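Local coordinates for extracellular solute-binding protein, family 1 (Bifidobacterium longum subsp. infantis ATCC 15697, PDB 3QUF) that probably binds a small solute, as family 1 extracellular binding proteins do, and hands it to a membrane transporter for uptake, at residues Asp181-Ile186 with Gln386-Val391; Ala177-Phe182 with Gln240-Leu245; Gly188-Leu193 with Lys227-Ala232; Ser380-Ala385 with Lys402-Lys407; Asp221-Phe226 with Ile395-Ala400. All blocks are in the same frame, centred on the assembly; numbering follows the deposited sequence.

In the fold
Following the chain from strand 176-178, residues 177-186 begin two contacts: interaction 2 closes a loop back from 240-245, and interaction 1 a far longer one back from helix 376-391. Interaction 3 is nested inside both, pairing helix 188-199 with helix 223-234. The start of helix 223-234 also opens interaction 5, which crosses interactions 1, 2 and 3 because its partner, 395-400, comes after all of them have closed. Interaction 4 joins the last two helices, 376-391 and 397-408; it crosses interactions 1 and 5 and follows 2 and 3 in series. Together the five fasten the C-terminal helices to the loops and helices that follow strand 176-178.

Interaction 1: Asp181-Ile186 with Gln386-Val391; sequences DFNTQI and QQQKIV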
# COMPACT_ATOMS: atom_id res chain seq x y z
N ASP A 181 12.19 9.76 -3.14
CA ASP A 181 12.66 8.68 -4.01
C ASP A 181 11.66 8.51 -5.18
O ASP A 181 10.58 8.04 -4.96
CB ASP A 181 12.77 7.40 -3.19
CG ASP A 181 13.17 6.18 -4.01
OD1 ASP A 181 13.93 6.33 -5.01
OD2 ASP A 181 12.73 5.07 -3.64
N PHE A 182 12.02 8.99 -6.37
CA PHE A 182 11.21 8.81 -7.61
C PHE A 182 11.63 7.59 -8.48
O PHE A 182 11.10 7.42 -9.58
CB PHE A 182 11.31 10.05 -8.50
CG PHE A 182 10.97 11.32 -7.81
CD1 PHE A 182 9.82 11.41 -7.03
CD2 PHE A 182 11.76 12.43 -7.96
CE1 PHE A 182 9.49 12.59 -6.39
CE2 PHE A 182 11.44 13.62 -7.32
CZ PHE A 182 10.31 13.71 -6.54
N ASN A 183 12.56 6.76 -7.99
CA ASN A 183 13.28 5.78 -8.84
C ASN A 183 12.64 4.44 -8.95
O ASN A 183 12.73 3.81 -10.00
CB ASN A 183 14.69 5.51 -8.26
CG ASN A 183 15.60 6.66 -8.45
OD1 ASN A 183 15.25 7.64 -9.11
ND2 ASN A 183 16.80 6.56 -7.88
N THR A 184 12.03 3.99 -7.85
CA THR A 184 11.61 2.61 -7.65
C THR A 184 10.10 2.42 -7.69
O THR A 184 9.62 1.30 -7.85
CB THR A 184 12.03 2.16 -6.25
OG1 THR A 184 11.68 3.18 -5.30
CG2 THR A 184 13.54 1.90 -6.21
N GLN A 185 9.36 3.50 -7.51
CA GLN A 185 7.92 3.42 -7.49
C GLN A 185 7.31 4.78 -7.77
O GLN A 185 8.01 5.81 -7.74
CB GLN A 185 7.46 2.91 -6.12
CG GLN A 185 7.95 3.78 -5.00
CD GLN A 185 7.56 3.29 -3.62
OE1 GLN A 185 6.90 2.26 -3.46
NE2 GLN A 185 7.95 4.05 -2.62
N ILE A 186 6.02 4.77 -8.04
CA ILE A 186 5.25 6.01 -8.16
C ILE A 186 5.50 6.78 -6.86
O ILE A 186 5.51 6.19 -5.78
CB ILE A 186 3.76 5.66 -8.32
CG1 ILE A 186 3.59 4.85 -9.62
CG2 ILE A 186 2.87 6.89 -8.33
CD1 ILE A 186 3.95 5.64 -10.83
N GLN A 386 7.38 9.27 -16.22
CA GLN A 386 6.66 10.53 -16.40
C GLN A 386 6.86 11.46 -15.21
O GLN A 386 7.03 12.67 -15.39
CB GLN A 386 5.16 10.29 -16.62
CG GLN A 386 4.81 9.48 -17.86
CD GLN A 386 5.44 10.01 -19.10
OE1 GLN A 386 5.37 11.20 -19.38
NE2 GLN A 386 6.05 9.14 -19.88
N GLN A 387 6.86 10.91 -13.99
CA GLN A 387 6.96 11.79 -12.83
C GLN A 387 8.33 12.47 -12.81
O GLN A 387 8.46 13.67 -12.45
CB GLN A 387 6.67 11.03 -11.53
CG GLN A 387 7.74 10.17 -11.01
CD GLN A 387 7.22 9.20 -9.93
OE1 GLN A 387 6.04 9.21 -9.59
NE2 GLN A 387 8.13 8.34 -9.41
N GLN A 388 9.37 11.73 -13.19
CA GLN A 388 10.69 12.31 -13.27
C GLN A 388 10.75 13.46 -14.31
O GLN A 388 11.32 14.53 -14.06
CB GLN A 388 11.73 11.23 -13.54
CG GLN A 388 11.97 10.21 -12.42
CD GLN A 388 12.84 9.04 -12.85
OE1 GLN A 388 13.38 9.06 -13.95
NE2 GLN A 388 13.00 8.04 -12.00
N LYS A 389 10.13 13.25 -15.48
CA LYS A 389 10.08 14.29 -16.51
C LYS A 389 9.30 15.53 -16.05
O LYS A 389 9.64 16.64 -16.41
CB LYS A 389 9.47 13.76 -17.80
CG LYS A 389 10.34 12.74 -18.47
CD LYS A 389 9.74 12.13 -19.77
CE LYS A 389 10.42 10.79 -20.08
NZ LYS A 389 9.74 9.93 -21.10
N ILE A 390 8.25 15.33 -15.27
CA ILE A 390 7.52 16.48 -14.72
C ILE A 390 8.41 17.27 -13.79
O ILE A 390 8.48 18.51 -13.89
CB ILE A 390 6.27 16.09 -13.95
CG1 ILE A 390 5.18 15.60 -14.88
CG2 ILE A 390 5.77 17.29 -13.06
CD1 ILE A 390 4.08 14.87 -14.15
N VAL A 391 9.11 16.57 -12.89
CA VAL A 391 9.94 17.25 -11.90
C VAL A 391 11.02 18.06 -12.61
O VAL A 391 11.30 19.21 -12.24
CB VAL A 391 10.56 16.28 -10.89
CG1 VAL A 391 11.58 17.00 -9.99
CG2 VAL A 391 9.45 15.65 -10.03
O HOH W 1 14.10 5.35 -12.26
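Where the loop following strand 176-178 passes the end of helix 376-391, Phe182 and Gln185 present their backbone carbonyls to the amides of Gln387 and Gln388. Gln387 NE2 spends its hydrogens on two acceptors, Phe182 O at 3.1 Å and Gln185 O at 3.0 Å, and both lie close to the plane of its amide. Its CG sits between the backbone N and the carbonyl carbon (chi1 77°), and the extended chain beyond carries the amide straight out to the loop. On the other end of the same amide, OE1 accepts from the backbone N of Ala187, which fixes which way the group is flipped. Gln388 NE2 makes a second bond to Phe182 O, also 3.1 Å, arriving well above the carbonyl plane on the face opposite to Gln387. A water that accepts from Gln388 NE2 at 2.9 Å donates in turn to Asn183 O. Glutamine suits both positions, being long enough to cross the gap and able to donate without adding charge. A leucine in place of Gln387 would probably leave Gln185 O and the Ala187 N-H without these partners. Beside the amides, Phe182 CE2 packs on Val391 CG2 at 3.9 Å. Two glutamines on the C-terminal turns of helix 376-391 thus bind the loop between strand 176-178 and helix 188-199, within a fold that is two-lobed, as is usual for solute-binding proteins.

Interaction 2: Ala177-Phe182 with Gln240-Leu245; sequences AFLEDF and QKSVGL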
# COMPACT_ATOMS: atom_id res chain seq x y z
N ALA A 177 13.58 21.62 1.68
CA ALA A 177 12.24 21.38 2.20
C ALA A 177 11.87 19.91 2.11
O ALA A 177 11.35 19.34 3.08
CB ALA A 177 11.21 22.25 1.47
N PHE A 178 12.10 19.31 0.95
CA PHE A 178 11.56 18.00 0.64
C PHE A 178 12.40 17.30 -0.41
O PHE A 178 12.86 17.92 -1.40
CB PHE A 178 10.12 18.17 0.15
CG PHE A 178 9.46 16.89 -0.26
CD1 PHE A 178 9.39 15.82 0.63
CD2 PHE A 178 8.89 16.73 -1.52
CE1 PHE A 178 8.77 14.63 0.26
CE2 PHE A 178 8.27 15.56 -1.89
CZ PHE A 178 8.21 14.50 -1.00
N LEU A 179 12.64 16.02 -0.18
CA LEU A 179 13.22 15.16 -1.17
C LEU A 179 12.41 13.89 -1.20
O LEU A 179 11.82 13.48 -0.17
CB LEU A 179 14.66 14.81 -0.81
CG LEU A 179 15.69 15.90 -0.81
CD1 LEU A 179 17.00 15.25 -0.35
CD2 LEU A 179 15.84 16.54 -2.20
N GLU A 180 12.38 13.25 -2.36
CA GLU A 180 11.65 12.00 -2.50
C GLU A 180 12.33 11.03 -3.45
O GLU A 180 13.00 11.44 -4.38
CB GLU A 180 10.27 12.30 -2.99
CG GLU A 180 9.31 11.14 -2.89
CD GLU A 180 7.84 11.59 -3.01
OE1 GLU A 180 7.57 12.62 -3.67
OE2 GLU A 180 6.99 10.90 -2.46
N ASP A 181 12.19 9.76 -3.14
CA ASP A 181 12.66 8.68 -4.01
C ASP A 181 11.66 8.51 -5.18
O ASP A 181 10.58 8.04 -4.96
CB ASP A 181 12.77 7.40 -3.19
CG ASP A 181 13.17 6.18 -4.01
OD1 ASP A 181 13.93 6.33 -5.01
OD2 ASP A 181 12.73 5.07 -3.64
N PHE A 182 12.02 8.99 -6.37
CA PHE A 182 11.21 8.81 -7.61
C PHE A 182 11.63 7.59 -8.48
O PHE A 182 11.10 7.42 -9.58
CB PHE A 182 11.31 10.05 -8.50
CG PHE A 182 10.97 11.32 -7.81
CD1 PHE A 182 9.82 11.41 -7.03
CD2 PHE A 182 11.76 12.43 -7.96
CE1 PHE A 182 9.49 12.59 -6.39
CE2 PHE A 182 11.44 13.62 -7.32
CZ PHE A 182 10.31 13.71 -6.54
N GLN A 240 14.90 19.51 -8.56
CA GLN A 240 15.45 18.61 -9.59
C GLN A 240 16.55 17.74 -8.98
O GLN A 240 16.80 16.64 -9.45
CB GLN A 240 15.99 19.34 -10.85
CG GLN A 240 14.90 20.02 -11.70
CD GLN A 240 14.72 21.46 -11.29
OE1 GLN A 240 14.90 21.79 -10.11
NE2 GLN A 240 14.44 22.35 -12.26
N LYS A 241 17.17 18.21 -7.92
CA LYS A 241 18.21 17.45 -7.23
C LYS A 241 17.67 16.21 -6.55
O LYS A 241 18.46 15.37 -6.12
CB LYS A 241 18.96 18.32 -6.21
CG LYS A 241 18.24 18.58 -4.92
CD LYS A 241 19.01 19.55 -4.10
CE LYS A 241 18.27 19.91 -2.85
NZ LYS A 241 18.99 20.88 -2.00
N SER A 242 16.34 16.07 -6.50
CA SER A 242 15.72 14.87 -5.98
C SER A 242 15.67 13.73 -6.99
O SER A 242 15.53 12.58 -6.60
CB SER A 242 14.31 15.21 -5.45
OG SER A 242 13.92 14.23 -4.51
N VAL A 243 15.82 14.00 -8.31
CA VAL A 243 15.77 12.91 -9.29
C VAL A 243 17.03 12.10 -9.18
O VAL A 243 18.14 12.67 -9.19
CB VAL A 243 15.64 13.37 -10.76
CG1 VAL A 243 15.72 12.14 -11.69
CG2 VAL A 243 14.36 14.12 -10.96
N GLY A 244 16.87 10.79 -9.10
CA GLY A 244 18.00 9.87 -9.04
C GLY A 244 18.36 9.48 -7.61
O GLY A 244 19.12 8.54 -7.39
N LEU A 245 17.85 10.21 -6.62
CA LEU A 245 18.14 9.83 -5.22
C LEU A 245 17.45 8.54 -4.83
O LEU A 245 16.29 8.31 -5.17
CB LEU A 245 17.75 10.93 -4.23
CG LEU A 245 18.43 12.28 -4.26
CD1 LEU A 245 17.94 13.09 -3.05
CD2 LEU A 245 19.95 12.16 -4.23
O HOH W 2 14.60 10.00 -6.61
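Ser242 points its side chain toward the backbone of 177-182, where OG, set anti to its own backbone N (chi1 -158°), takes a nearly straight hydrogen bond of 2.8 Å from Glu180 N. Leu179 comes down on one flank of this serine, its CD2 lying 3.8 Å from Ser242 CB. Its other methyl, CD1, slants across Leu245 CD1 at 3.6 Å, the two leucines meeting at their branched ends. The ring of Phe182 approaches from nearly the opposite side of Ser242 CB, with CE2 3.8 Å from that atom; Val243 CA lies at the ring edge, and one face is overlain centrally by Glu180 O. A small hydroxyl residue fits here, since it must bond a main-chain N-H while squeezed between leucine and phenylalanine. The segment that supplies it is a short 3-10 turn running into a type II beta turn, Ser242 to Leu245, with glycine third; a side chain at Gly244 would collide with the carbonyl oxygen of Val243. A water sits in the crook of that turn, accepting from Phe182 N at 2.8 Å and lying 2.7 Å from Ser242 O. Asp181 OD1 is 3.1 Å from Leu245 O, two acceptors that cannot bond each other; the carboxylate is instead bonded through OD2 to Thr184. Toward the surface, extended Lys241 lays its CG near Leu179 and carries its amine to Thr176.

Interaction 3: Gly188-Leu193 with Lys227-Ala232; sequences GSFTGL and KRWEAA
Trp229 reaches from helix 223-234 toward Ser189, Phe190 and Leu193, its CG anti to the backbone N (chi1 -157°), a setting that turns the indole toward helix 188-199. At the root, Trp229 CB lies 4.0 Å from Phe190 CD1, and the same phenylalanine atom is 3.9 Å from Trp229 CG. One step further, Trp229 CD1 rests on the main chain, 3.8 Å from Phe190 CA. Next comes the one polar atom of the ring: NE1 donates a nearly straight bond of 3.0 Å to Ser189 OG, which lies in the indole plane. That hydroxyl is also very close to Glu180 OE1, probably hydrogen-bonded to it. The two helices cross at 138°, nearer antiparallel than parallel, and the axes of the two short segments approach to 10.4 Å. A T-shaped aromatic pair lies at the centre of the interface, the edge of Phe190 toward the indole face with ring planes at 83°. Phe190 CB adds a CH-pi contact, 3.8 Å from the centroid of the five-membered ring and over its face. Tryptophan suits the place, offering a broad apolar face together with a donor at its edge. Past CE2, the six-membered ring runs on to Phe182 and Val391. Near the backbone, Leu193 CD2 fills the flank, 3.9 Å from Trp229 N and 4.0 Å from Arg228 CB, while the guanidinium of Arg228 turns off to a salt bridge with Asp161.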
# COMPACT_ATOMS: atom_id res chain seq x y z
N GLY A 188 5.25 8.62 -3.52
CA GLY A 188 4.29 8.57 -2.41
C GLY A 188 3.55 9.90 -2.20
O GLY A 188 2.36 9.90 -1.89
N SER A 189 4.22 11.02 -2.37
CA SER A 189 3.55 12.33 -2.22
C SER A 189 2.46 12.54 -3.27
O SER A 189 1.38 13.04 -2.97
CB SER A 189 4.59 13.50 -2.28
OG SER A 189 5.32 13.54 -3.52
N PHE A 190 2.77 12.18 -4.51
CA PHE A 190 1.80 12.24 -5.57
C PHE A 190 0.62 11.34 -5.25
O PHE A 190 -0.53 11.73 -5.42
CB PHE A 190 2.41 11.81 -6.92
CG PHE A 190 1.40 11.75 -8.01
CD1 PHE A 190 1.00 12.91 -8.68
CD2 PHE A 190 0.80 10.54 -8.33
CE1 PHE A 190 0.04 12.84 -9.66
CE2 PHE A 190 -0.18 10.49 -9.32
CZ PHE A 190 -0.55 11.65 -9.97
N THR A 191 0.90 10.12 -4.79
CA THR A 191 -0.19 9.18 -4.50
C THR A 191 -1.08 9.73 -3.40
O THR A 191 -2.32 9.61 -3.48
CB THR A 191 0.36 7.80 -4.16
OG1 THR A 191 1.12 7.35 -5.30
CG2 THR A 191 -0.75 6.81 -3.85
N GLY A 192 -0.48 10.35 -2.38
CA GLY A 192 -1.25 10.98 -1.30
C GLY A 192 -2.14 12.10 -1.80
O GLY A 192 -3.28 12.26 -1.35
N LEU A 193 -1.63 12.87 -2.75
CA LEU A 193 -2.38 13.96 -3.33
C LEU A 193 -3.51 13.45 -4.20
O LEU A 193 -4.62 13.96 -4.15
CB LEU A 193 -1.41 14.87 -4.09
CG LEU A 193 -1.96 16.23 -4.52
CD1 LEU A 193 -2.36 17.06 -3.30
CD2 LEU A 193 -0.92 16.96 -5.40
N LYS A 227 -0.93 18.55 -12.16
CA LYS A 227 -0.79 20.01 -12.22
C LYS A 227 -0.38 20.58 -10.86
O LYS A 227 0.47 21.47 -10.78
CB LYS A 227 -2.08 20.70 -12.68
CG LYS A 227 -2.41 20.58 -14.15
CD LYS A 227 -3.49 21.64 -14.56
CE LYS A 227 -4.07 21.43 -15.98
NZ LYS A 227 -3.07 21.16 -17.04
N ARG A 228 -1.01 20.09 -9.80
CA ARG A 228 -0.71 20.57 -8.47
C ARG A 228 0.64 20.04 -8.01
O ARG A 228 1.43 20.76 -7.38
CB ARG A 228 -1.83 20.21 -7.50
CG ARG A 228 -3.17 20.83 -7.87
CD ARG A 228 -3.07 22.38 -8.02
NE ARG A 228 -2.49 22.99 -6.82
CZ ARG A 228 -1.65 24.04 -6.79
NH1 ARG A 228 -1.24 24.60 -7.90
NH2 ARG A 228 -1.20 24.50 -5.62
N TRP A 229 0.93 18.80 -8.36
CA TRP A 229 2.25 18.22 -8.06
C TRP A 229 3.35 18.97 -8.84
O TRP A 229 4.38 19.30 -8.26
CB TRP A 229 2.25 16.70 -8.37
CG TRP A 229 3.27 15.90 -7.64
CD1 TRP A 229 3.30 15.61 -6.34
CD2 TRP A 229 4.43 15.29 -8.22
NE1 TRP A 229 4.40 14.83 -6.04
CE2 TRP A 229 5.10 14.60 -7.18
CE3 TRP A 229 4.95 15.21 -9.51
CZ2 TRP A 229 6.27 13.89 -7.38
CZ3 TRP A 229 6.10 14.49 -9.71
CH2 TRP A 229 6.76 13.85 -8.65
N GLU A 230 3.12 19.27 -10.12
CA GLU A 230 4.07 20.03 -10.96
C GLU A 230 4.31 21.42 -10.32
O GLU A 230 5.44 21.93 -10.31
CB GLU A 230 3.54 20.17 -12.40
CG GLU A 230 4.46 20.95 -13.36
CD GLU A 230 3.84 21.19 -14.75
OE1 GLU A 230 2.64 20.90 -14.95
OE2 GLU A 230 4.56 21.69 -15.65
N ALA A 231 3.25 22.03 -9.77
CA ALA A 231 3.37 23.36 -9.16
C ALA A 231 4.36 23.36 -8.00
O ALA A 231 5.09 24.34 -7.81
CB ALA A 231 1.99 23.87 -8.69
N ALA A 232 4.40 22.28 -7.22
CA ALA A 232 5.39 22.15 -6.15
C ALA A 232 6.79 22.03 -6.74
O ALA A 232 7.72 22.55 -6.17
CB ALA A 232 5.09 20.96 -5.21

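Interaction 4: Ser380-Ala385 with Lys402-Lys407; sequences STEGIA and KALDAK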
# COMPACT_ATOMS: atom_id res chain seq x y z
N SER A 380 3.86 1.00 -13.63
CA SER A 380 4.73 1.68 -12.66
C SER A 380 5.94 2.28 -13.37
O SER A 380 6.31 3.41 -13.10
CB SER A 380 5.14 0.77 -11.52
OG SER A 380 4.08 0.62 -10.58
N THR A 381 6.55 1.52 -14.27
CA THR A 381 7.69 2.01 -15.02
C THR A 381 7.35 3.28 -15.80
O THR A 381 8.11 4.24 -15.81
CB THR A 381 8.20 0.93 -16.01
OG1 THR A 381 8.67 -0.19 -15.26
CG2 THR A 381 9.32 1.48 -16.90
N GLU A 382 6.19 3.28 -16.48
CA GLU A 382 5.79 4.45 -17.24
C GLU A 382 5.52 5.64 -16.29
O GLU A 382 5.92 6.78 -16.58
CB GLU A 382 4.54 4.15 -18.10
CG GLU A 382 4.16 5.26 -19.07
CD GLU A 382 5.24 5.63 -20.12
OE1 GLU A 382 6.17 4.85 -20.37
OE2 GLU A 382 5.12 6.72 -20.73
N GLY A 383 4.87 5.37 -15.17
CA GLY A 383 4.56 6.43 -14.22
C GLY A 383 5.81 7.03 -13.60
O GLY A 383 5.88 8.24 -13.41
N ILE A 384 6.79 6.17 -13.30
CA ILE A 384 8.10 6.63 -12.81
C ILE A 384 8.77 7.52 -13.84
O ILE A 384 9.24 8.62 -13.52
CB ILE A 384 9.02 5.44 -12.42
CG1 ILE A 384 8.47 4.69 -11.21
CG2 ILE A 384 10.46 5.93 -12.17
CD1 ILE A 384 9.11 3.25 -10.99
N ALA A 385 8.81 7.07 -15.10
CA ALA A 385 9.39 7.88 -16.17
C ALA A 385 8.71 9.25 -16.29
O ALA A 385 9.38 10.27 -16.34
CB ALA A 385 9.32 7.10 -17.50
N LYS A 402 -1.47 11.96 -20.62
CA LYS A 402 -1.73 11.40 -21.95
C LYS A 402 -0.82 10.19 -22.19
O LYS A 402 -1.26 9.20 -22.79
CB LYS A 402 -1.53 12.45 -23.05
CG LYS A 402 -2.61 13.56 -23.07
CD LYS A 402 -2.32 14.63 -24.13
CE LYS A 402 -3.59 15.32 -24.60
NZ LYS A 402 -3.32 16.37 -25.66
N ALA A 403 0.43 10.26 -21.72
CA ALA A 403 1.34 9.11 -21.86
C ALA A 403 0.86 7.88 -21.09
O ALA A 403 0.94 6.75 -21.57
CB ALA A 403 2.75 9.48 -21.45
N LEU A 404 0.35 8.09 -19.88
CA LEU A 404 -0.24 7.02 -19.12
C LEU A 404 -1.47 6.41 -19.83
O LEU A 404 -1.60 5.21 -19.88
CB LEU A 404 -0.60 7.48 -17.71
CG LEU A 404 0.60 7.70 -16.76
CD1 LEU A 404 0.13 8.30 -15.46
CD2 LEU A 404 1.35 6.41 -16.49
N ASP A 405 -2.35 7.26 -20.38
CA ASP A 405 -3.51 6.75 -21.14
C ASP A 405 -3.05 5.92 -22.35
O ASP A 405 -3.59 4.84 -22.61
CB ASP A 405 -4.39 7.91 -21.61
CG ASP A 405 -5.44 8.31 -20.56
OD1 ASP A 405 -5.91 7.43 -19.82
OD2 ASP A 405 -5.82 9.50 -20.53
N ALA A 406 -2.04 6.44 -23.06
CA ALA A 406 -1.49 5.78 -24.25
C ALA A 406 -0.96 4.43 -23.88
O ALA A 406 -1.22 3.43 -24.58
CB ALA A 406 -0.38 6.65 -24.90
N LYS A 407 -0.22 4.35 -22.78
CA LYS A 407 0.31 3.08 -22.32
C LYS A 407 -0.80 2.10 -21.87
O LYS A 407 -0.83 0.94 -22.26
CB LYS A 407 1.30 3.33 -21.17
CG LYS A 407 2.12 2.15 -20.79
CD LYS A 407 2.93 1.68 -21.98
CE LYS A 407 4.33 1.28 -21.61
NZ LYS A 407 5.16 1.41 -22.82
O HOH W 3 3.08 6.16 -23.21
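Glu382 OE2 is approached by a bridging water that donates to it at a long 3.3 Å and to Ala403 O at 2.8 Å, and it also takes a weak bond from Gln386 one turn further along its own helix. The same oxygen lies 3.7 Å from Ala403 CB, a residue small enough to let the carboxylate settle on the opposing helix. With CG anti to the backbone N (chi1 -172°) and a bend at the next torsion, Glu382 rests its CG against two partners, 4.0 Å from Leu404 CD2 and 4.0 Å from Lys407 CB. Its other oxygen, OE1, stays 4.3 Å from Lys407 NZ, too far for a salt bridge, although the opposite charges probably still attract. Leu404 and Glu382 run alongside each other, pointing opposite ways, and Leu404 CD2 comes to 3.9 Å from Gly383 CA, packing directly on the backbone where no side chain intervenes. The two helices run nearly antiparallel at 163°, the axes of the two short segments approaching to 9.9 Å, and form a helical hairpin of consecutive helices, 376-391 and 397-408. Leu404 also touches Phe218 and Trp222, which brings the hairpin against helix 218-221 and the start of helix 223-234.

Interaction 5: Asp221-Phe226 with Ile395-Ala400; sequences DWTPVF and ISAKDA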
# COMPACT_ATOMS: atom_id res chain seq x y z
N ASP A 221 -8.53 12.51 -14.94
CA ASP A 221 -8.41 12.51 -13.47
C ASP A 221 -7.03 12.72 -12.90
O ASP A 221 -6.90 13.29 -11.82
CB ASP A 221 -9.05 11.26 -12.89
CG ASP A 221 -10.56 11.36 -12.82
OD1 ASP A 221 -11.12 12.45 -12.48
OD2 ASP A 221 -11.17 10.33 -13.13
N TRP A 222 -5.99 12.24 -13.57
CA TRP A 222 -4.66 12.44 -13.05
C TRP A 222 -4.09 13.80 -13.44
O TRP A 222 -3.26 14.33 -12.72
CB TRP A 222 -3.70 11.34 -13.47
CG TRP A 222 -3.86 10.04 -12.69
CD1 TRP A 222 -5.03 9.49 -12.22
CD2 TRP A 222 -2.81 9.14 -12.28
NE1 TRP A 222 -4.77 8.30 -11.58
CE2 TRP A 222 -3.42 8.06 -11.62
CE3 TRP A 222 -1.44 9.13 -12.45
CZ2 TRP A 222 -2.69 6.99 -11.08
CZ3 TRP A 222 -0.70 8.05 -11.93
CH2 TRP A 222 -1.34 7.00 -11.25
N THR A 223 -4.53 14.35 -14.58
CA THR A 223 -4.01 15.67 -15.02
C THR A 223 -4.06 16.73 -13.94
O THR A 223 -3.05 17.37 -13.68
CB THR A 223 -4.69 16.19 -16.29
OG1 THR A 223 -4.49 15.24 -17.32
CG2 THR A 223 -4.10 17.52 -16.69
N PRO A 224 -5.22 16.93 -13.29
CA PRO A 224 -5.29 17.98 -12.27
C PRO A 224 -4.39 17.74 -11.07
O PRO A 224 -3.94 18.68 -10.43
CB PRO A 224 -6.75 17.97 -11.83
CG PRO A 224 -7.33 16.69 -12.29
CD PRO A 224 -6.52 16.26 -13.51
N VAL A 225 -4.12 16.48 -10.79
CA VAL A 225 -3.25 16.12 -9.68
C VAL A 225 -1.81 16.35 -10.08
O VAL A 225 -1.04 16.96 -9.33
CB VAL A 225 -3.51 14.68 -9.18
CG1 VAL A 225 -2.65 14.35 -7.91
CG2 VAL A 225 -4.99 14.50 -8.89
N PHE A 226 -1.45 15.96 -11.29
CA PHE A 226 -0.13 16.25 -11.81
C PHE A 226 0.10 17.77 -11.85
O PHE A 226 1.22 18.21 -11.62
CB PHE A 226 0.04 15.72 -13.22
CG PHE A 226 0.46 14.25 -13.34
CD1 PHE A 226 1.52 13.74 -12.62
CD2 PHE A 226 -0.19 13.42 -14.23
CE1 PHE A 226 1.92 12.38 -12.78
CE2 PHE A 226 0.20 12.10 -14.40
CZ PHE A 226 1.26 11.59 -13.67
N ILE A 395 8.08 17.85 -19.32
CA ILE A 395 6.77 17.59 -19.87
C ILE A 395 5.74 18.26 -18.99
O ILE A 395 6.00 18.55 -17.83
CB ILE A 395 6.52 16.10 -19.97
CG1 ILE A 395 6.40 15.47 -18.58
CG2 ILE A 395 7.64 15.43 -20.77
CD1 ILE A 395 5.98 14.07 -18.64
N SER A 396 4.57 18.54 -19.55
CA SER A 396 3.51 19.15 -18.79
C SER A 396 2.74 18.05 -18.07
O SER A 396 2.89 16.87 -18.38
CB SER A 396 2.54 19.86 -19.70
OG SER A 396 1.93 18.93 -20.56
N ALA A 397 1.90 18.47 -17.13
CA ALA A 397 0.96 17.57 -16.48
C ALA A 397 0.09 16.84 -17.48
O ALA A 397 -0.03 15.61 -17.42
CB ALA A 397 0.08 18.35 -15.49
N LYS A 398 -0.53 17.55 -18.42
CA LYS A 398 -1.41 16.87 -19.37
C LYS A 398 -0.63 15.87 -20.25
O LYS A 398 -1.14 14.78 -20.51
CB LYS A 398 -2.22 17.86 -20.23
CG LYS A 398 -3.57 17.23 -20.69
CD LYS A 398 -4.31 17.99 -21.79
CE LYS A 398 -4.69 19.41 -21.37
NZ LYS A 398 -5.41 19.48 -20.05
N ASP A 399 0.60 16.21 -20.64
CA ASP A 399 1.42 15.27 -21.43
C ASP A 399 1.70 13.99 -20.65
O ASP A 399 1.67 12.90 -21.22
CB ASP A 399 2.77 15.87 -21.83
CG ASP A 399 2.66 17.03 -22.84
OD1 ASP A 399 1.73 17.03 -23.70
OD2 ASP A 399 3.55 17.93 -22.76
N ALA A 400 2.03 14.12 -19.37
CA ALA A 400 2.26 12.94 -18.52
C ALA A 400 1.01 12.07 -18.45
O ALA A 400 1.09 10.85 -18.60
CB ALA A 400 2.66 13.37 -17.11
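Apolar packing dominates where Phe226 meets Ala397 and Ala400. Phe226 CB touches Ala397 CB at 3.5 Å, and that methyl also lies 3.7 Å from Thr223 O; alanine suits a spot where Phe226 CA and Ala397 CA are 5.0 Å apart. Nearby, Thr223 CG2, anti to its backbone N, lies 3.9 Å from Lys398 CA. A CH-pi contact comes next: Ala400 CB stands over one face of the Phe226 ring, 4.1 Å from the centroid and 17° off the normal. An alanine in place of Phe226 would probably open a gap beside Ala400 and leave its methyl without the ring face. No hydrogen bond joins the two segments. Thr223 OG1 is bonded to Thr219 O, and within 395-400 a capping box starts helix 397-408: Asp399 N donates to Ser396 OG at 3.0 Å, and Ser396 N reaches Asp399 OD2 in a weak bond of 3.4 Å. Serine fits the N-cap because its short hydroxyl can bend back to a helix N-H. Beyond the pair, the Phe226 ring stacks with Phe190 of helix 188-199 and touches Ile390 and Leu404, so the start of helix 223-234 lies wedged between that helix and the two C-terminal ones.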